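Local coordinates for Serine/threonine-protein kinase Tel1 (Chaetomium thermophilum, PDB 6SKY) that probably acts as a DNA damage sensor, a serine/threonine kinase of the ATM subfamily that phosphorylates [ST]-Q sites to switch on checkpoint signalling, at residues 2572-2584 against 2594-2606. Numbering follows the deposited sequence.
Sequences HVPMIHKFAPEMA and ILTAIGTDGRKYK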
loop_
_atom_site.group_PDB
_atom_site.type_symbol
_atom_site.label_atom_id
_atom_site.label_comp_id
_atom_site.label_asym_id
_atom_site.label_seq_id
_atom_site.Cartn_x
_atom_site.Cartn_y
_atom_site.Cartn_z
ATOM N N HIS A 2572 42.148 -20.041 21.740
ATOM C CA HIS A 2572 42.030 -18.663 22.189
ATOM C C HIS A 2572 40.966 -18.473 23.258
ATOM O O HIS A 2572 40.589 -17.332 23.534
ATOM C CB HIS A 2572 41.720 -17.751 21.003
ATOM C CG HIS A 2572 40.393 -18.023 20.369
ATOM N ND1 HIS A 2572 39.231 -17.416 20.788
ATOM C CD2 HIS A 2572 40.044 -18.845 19.351
ATOM C CE1 HIS A 2572 38.221 -17.849 20.054
ATOM N NE2 HIS A 2572 38.687 -18.718 19.175
ATOM N N VAL A 2573 40.471 -19.551 23.854
ATOM C CA VAL A 2573 39.385 -19.474 24.825
ATOM C C VAL A 2573 39.976 -19.388 26.226
ATOM O O VAL A 2573 40.858 -20.183 26.573
ATOM C CB VAL A 2573 38.444 -20.680 24.696
ATOM C CG1 VAL A 2573 37.063 -20.328 25.203
ATOM C CG2 VAL A 2573 38.383 -21.145 23.263
ATOM N N PRO A 2574 39.523 -18.457 27.060
ATOM C CA PRO A 2574 40.091 -18.334 28.406
ATOM C C PRO A 2574 39.737 -19.532 29.271
ATOM O O PRO A 2574 38.573 -19.909 29.379
ATOM C CB PRO A 2574 39.447 -17.052 28.941
ATOM C CG PRO A 2574 38.202 -16.913 28.163
ATOM C CD PRO A 2574 38.515 -17.423 26.798
ATOM N N MET A 2575 40.747 -20.121 29.892
ATOM C CA MET A 2575 40.523 -21.182 30.857
ATOM C C MET A 2575 40.332 -20.585 32.242
ATOM O O MET A 2575 40.655 -19.426 32.491
ATOM C CB MET A 2575 41.690 -22.164 30.865
ATOM C CG MET A 2575 41.997 -22.749 29.511
ATOM S SD MET A 2575 40.821 -23.998 28.986
ATOM C CE MET A 2575 40.951 -23.850 27.210
ATOM N N ILE A 2576 39.782 -21.387 33.146
ATOM C CA ILE A 2576 39.669 -20.946 34.529
ATOM C C ILE A 2576 41.055 -20.962 35.152
ATOM O O ILE A 2576 41.710 -22.007 35.214
ATOM C CB ILE A 2576 38.700 -21.828 35.320
ATOM C CG1 ILE A 2576 37.270 -21.592 34.866
ATOM C CG2 ILE A 2576 38.813 -21.532 36.791
ATOM C CD1 ILE A 2576 36.265 -22.370 35.657
ATOM N N HIS A 2577 41.513 -19.799 35.605
ATOM C CA HIS A 2577 42.809 -19.720 36.266
ATOM C C HIS A 2577 42.689 -20.106 37.731
ATOM O O HIS A 2577 43.348 -21.039 38.195
ATOM C CB HIS A 2577 43.382 -18.311 36.119
ATOM C CG HIS A 2577 44.707 -18.124 36.784
ATOM N ND1 HIS A 2577 44.831 -17.671 38.078
ATOM C CD2 HIS A 2577 45.966 -18.321 36.330
ATOM C CE1 HIS A 2577 46.110 -17.602 38.396
ATOM N NE2 HIS A 2577 46.820 -17.991 37.353
ATOM N N LYS A 2578 41.834 -19.410 38.470
ATOM C CA LYS A 2578 41.630 -19.730 39.874
ATOM C C LYS A 2578 40.222 -19.317 40.266
ATOM O O LYS A 2578 39.457 -18.808 39.450
ATOM C CB LYS A 2578 42.672 -19.041 40.755
ATOM C CG LYS A 2578 42.574 -17.538 40.746
ATOM C CD LYS A 2578 43.600 -16.912 41.660
ATOM C CE LYS A 2578 43.493 -15.397 41.631
ATOM N NZ LYS A 2578 44.561 -14.735 42.426
ATOM N N PHE A 2579 39.880 -19.542 41.524
ATOM C CA PHE A 2579 38.604 -19.115 42.070
ATOM C C PHE A 2579 38.840 -18.081 43.155
ATOM O O PHE A 2579 39.785 -18.200 43.935
ATOM C CB PHE A 2579 37.824 -20.292 42.645
ATOM C CG PHE A 2579 36.969 -20.987 41.645
ATOM C CD1 PHE A 2579 35.607 -20.799 41.637
ATOM C CD2 PHE A 2579 37.527 -21.813 40.698
ATOM C CE1 PHE A 2579 34.825 -21.433 40.711
ATOM C CE2 PHE A 2579 36.746 -22.439 39.772
ATOM C CZ PHE A 2579 35.399 -22.255 39.779
ATOM N N ALA A 2580 37.989 -17.064 43.192
ATOM C CA ALA A 2580 37.994 -16.160 44.324
ATOM C C ALA A 2580 37.760 -16.957 45.604
ATOM O O ALA A 2580 37.024 -17.945 45.602
ATOM C CB ALA A 2580 36.923 -15.088 44.164
ATOM N N PRO A 2581 38.389 -16.558 46.711
ATOM C CA PRO A 2581 38.350 -17.403 47.911
ATOM C C PRO A 2581 36.971 -17.561 48.515
ATOM O O PRO A 2581 36.715 -18.578 49.168
ATOM C CB PRO A 2581 39.302 -16.680 48.870
ATOM C CG PRO A 2581 40.192 -15.886 47.981
ATOM C CD PRO A 2581 39.331 -15.440 46.859
ATOM N N GLU A 2582 36.074 -16.600 48.328
ATOM C CA GLU A 2582 34.774 -16.632 48.977
ATOM C C GLU A 2582 33.656 -16.817 47.962
ATOM O O GLU A 2582 33.838 -16.651 46.754
ATOM C CB GLU A 2582 34.535 -15.354 49.783
ATOM C CG GLU A 2582 35.399 -15.243 51.023
ATOM C CD GLU A 2582 35.016 -14.068 51.898
ATOM O OE1 GLU A 2582 34.581 -13.035 51.352
ATOM O OE2 GLU A 2582 35.144 -14.181 53.135
ATOM N N MET A 2583 32.486 -17.175 48.479
ATOM C CA MET A 2583 31.283 -17.316 47.683
ATOM C C MET A 2583 30.114 -16.753 48.468
ATOM O O MET A 2583 29.998 -16.983 49.674
ATOM C CB MET A 2583 31.020 -18.773 47.307
ATOM C CG MET A 2583 30.686 -19.678 48.455
ATOM S SD MET A 2583 30.433 -21.357 47.885
ATOM C CE MET A 2583 30.026 -22.167 49.415
ATOM N N ALA A 2584 29.265 -15.998 47.782
ATOM C CA ALA A 2584 28.070 -15.459 48.397
ATOM C C ALA A 2584 26.970 -16.509 48.413
ATOM O O ALA A 2584 27.067 -17.561 47.782
ATOM C CB ALA A 2584 27.604 -14.212 47.659
ATOM N N ILE A 2594 26.922 -18.218 44.844
ATOM C CA ILE A 2594 27.435 -17.399 43.758
ATOM C C ILE A 2594 28.951 -17.484 43.809
ATOM O O ILE A 2594 29.600 -16.812 44.612
ATOM C CB ILE A 2594 26.946 -15.950 43.846
ATOM C CG1 ILE A 2594 25.430 -15.884 43.742
ATOM C CG2 ILE A 2594 27.528 -15.136 42.728
ATOM C CD1 ILE A 2594 24.720 -15.854 45.052
ATOM N N LEU A 2595 29.521 -18.303 42.944
ATOM C CA LEU A 2595 30.962 -18.427 42.830
ATOM C C LEU A 2595 31.504 -17.380 41.877
ATOM O O LEU A 2595 30.791 -16.856 41.028
ATOM C CB LEU A 2595 31.347 -19.809 42.322
ATOM C CG LEU A 2595 31.560 -20.945 43.307
ATOM C CD1 LEU A 2595 30.358 -21.148 44.188
ATOM C CD2 LEU A 2595 31.841 -22.186 42.518
ATOM N N THR A 2596 32.787 -17.084 42.021
ATOM C CA THR A 2596 33.496 -16.221 41.091
ATOM C C THR A 2596 34.735 -16.952 40.613
ATOM O O THR A 2596 35.437 -17.575 41.409
ATOM C CB THR A 2596 33.894 -14.893 41.734
ATOM O OG1 THR A 2596 32.773 -14.339 42.426
ATOM C CG2 THR A 2596 34.347 -13.911 40.680
ATOM N N ALA A 2597 34.994 -16.896 39.317
ATOM C CA ALA A 2597 36.152 -17.542 38.731
ATOM C C ALA A 2597 36.987 -16.491 38.026
ATOM O O ALA A 2597 36.463 -15.716 37.227
ATOM C CB ALA A 2597 35.738 -18.636 37.752
ATOM N N ILE A 2598 38.271 -16.450 38.333
ATOM C CA ILE A 2598 39.194 -15.555 37.655
ATOM C C ILE A 2598 39.837 -16.343 36.529
ATOM O O ILE A 2598 40.458 -17.385 36.765
ATOM C CB ILE A 2598 40.248 -14.990 38.617
ATOM C CG1 ILE A 2598 39.618 -13.982 39.575
ATOM C CG2 ILE A 2598 41.348 -14.314 37.840
ATOM C CD1 ILE A 2598 39.049 -14.588 40.823
ATOM N N GLY A 2599 39.672 -15.857 35.309
ATOM C CA GLY A 2599 40.145 -16.561 34.145
ATOM C C GLY A 2599 41.597 -16.286 33.854
ATOM O O GLY A 2599 42.297 -15.585 34.582
ATOM N N THR A 2600 42.061 -16.865 32.752
ATOM C CA THR A 2600 43.442 -16.665 32.344
ATOM C C THR A 2600 43.668 -15.245 31.843
ATOM O O THR A 2600 44.683 -14.621 32.170
ATOM C CB THR A 2600 43.819 -17.694 31.284
ATOM O OG1 THR A 2600 44.316 -18.873 31.925
ATOM C CG2 THR A 2600 44.874 -17.150 30.351
ATOM N N ASP A 2601 42.726 -14.706 31.071
ATOM C CA ASP A 2601 42.842 -13.327 30.614
ATOM C C ASP A 2601 42.574 -12.310 31.716
ATOM O O ASP A 2601 42.638 -11.107 31.450
ATOM C CB ASP A 2601 41.900 -13.079 29.433
ATOM C CG ASP A 2601 40.453 -13.389 29.758
ATOM O OD1 ASP A 2601 40.150 -13.741 30.915
ATOM O OD2 ASP A 2601 39.611 -13.282 28.844
ATOM N N GLY A 2602 42.266 -12.754 32.929
ATOM C CA GLY A 2602 42.118 -11.840 34.039
ATOM C C GLY A 2602 40.759 -11.201 34.178
ATOM O O GLY A 2602 40.659 -10.095 34.711
ATOM N N ARG A 2603 39.704 -11.862 33.714
ATOM C CA ARG A 2603 38.342 -11.387 33.887
ATOM C C ARG A 2603 37.619 -12.252 34.905
ATOM O O ARG A 2603 37.986 -13.402 35.145
ATOM C CB ARG A 2603 37.583 -11.392 32.561
ATOM C CG ARG A 2603 38.190 -10.491 31.526
ATOM C CD ARG A 2603 37.368 -10.444 30.257
ATOM N NE ARG A 2603 38.192 -9.989 29.143
ATOM C CZ ARG A 2603 37.738 -9.705 27.930
ATOM N NH1 ARG A 2603 38.579 -9.299 26.992
ATOM N NH2 ARG A 2603 36.447 -9.817 27.654
ATOM N N LYS A 2604 36.584 -11.688 35.506
ATOM C CA LYS A 2604 35.832 -12.363 36.550
ATOM C C LYS A 2604 34.520 -12.877 35.979
ATOM O O LYS A 2604 33.701 -12.093 35.495
ATOM C CB LYS A 2604 35.576 -11.426 37.723
ATOM C CG LYS A 2604 36.834 -10.876 38.344
ATOM C CD LYS A 2604 36.520 -10.143 39.625
ATOM C CE LYS A 2604 37.778 -9.646 40.300
ATOM N NZ LYS A 2604 37.475 -9.068 41.634
ATOM N N TYR A 2605 34.326 -14.187 36.037
ATOM C CA TYR A 2605 33.107 -14.840 35.590
ATOM C C TYR A 2605 32.374 -15.329 36.823
ATOM O O TYR A 2605 32.824 -16.266 37.482
ATOM C CB TYR A 2605 33.420 -16.003 34.660
ATOM C CG TYR A 2605 34.325 -15.659 33.512
ATOM C CD1 TYR A 2605 33.823 -15.102 32.356
ATOM C CD2 TYR A 2605 35.678 -15.909 33.577
ATOM C CE1 TYR A 2605 34.641 -14.792 31.307
ATOM C CE2 TYR A 2605 36.503 -15.607 32.531
ATOM C CZ TYR A 2605 35.980 -15.046 31.400
ATOM O OH TYR A 2605 36.798 -14.735 30.348
ATOM N N LYS A 2606 31.264 -14.694 37.151
ATOM C CA LYS A 2606 30.473 -15.156 38.275
ATOM C C LYS A 2606 29.455 -16.185 37.810
ATOM O O LYS A 2606 29.094 -16.254 36.637
ATOM C CB LYS A 2606 29.780 -13.987 38.958
ATOM C CG LYS A 2606 30.713 -12.867 39.316
ATOM C CD LYS A 2606 30.004 -11.828 40.136
ATOM C CE LYS A 2606 29.415 -12.445 41.382
ATOM N NZ LYS A 2606 28.718 -11.444 42.233
#
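His2577 and Lys2578 both turn their backbone N-H groups to one carbonyl, that of Ile2598, and this doubled grip defines a classic beta bulge in an antiparallel pairing. Both approach in the carbonyl plane, His2577 N on a lone pair; the N-H...O angle is 164° for Lys2578 and a more bent 133° for His2577. Ile2598 N returns a bond to Lys2578 O, and Thr2600 N holds Met2575 O. Ala2580 N continues the pairing to Thr2596 O (3.2 Å), and a second ladder, Ala2584 with Ile2594, follows after a register shift of two residues.

Apolar contacts line the face that carries Phe2579 and Ala2597. With Phe2579 CG anti to its carbonyl carbon (chi1 -88°), the ring lies beside the partner strand, one face against Ala2597 CB, 4.2 Å from the centroid, a CH-pi contact. Phe2579 CE1 meets Leu2595 CD2 at 3.6 Å; Leu2595 CD1, the other branch, lies 3.7 Å from Met2583 SD, these two side chains running side by side in the same direction. On the reverse face, Ile2598 CD1 packs against Ala2580 CB (4.0 Å). Near the turn, Pro2574 CG approaches Tyr2605 OH at 3.4 Å.

Strands 2576-2585 and 2593-2599 form a hairpin within the kinase N-lobe sheet, between strands 2534-2536 and 2604-2611; helices 2541-2552 and 2507-2522 pack on the Phe2579 and Leu2595 face.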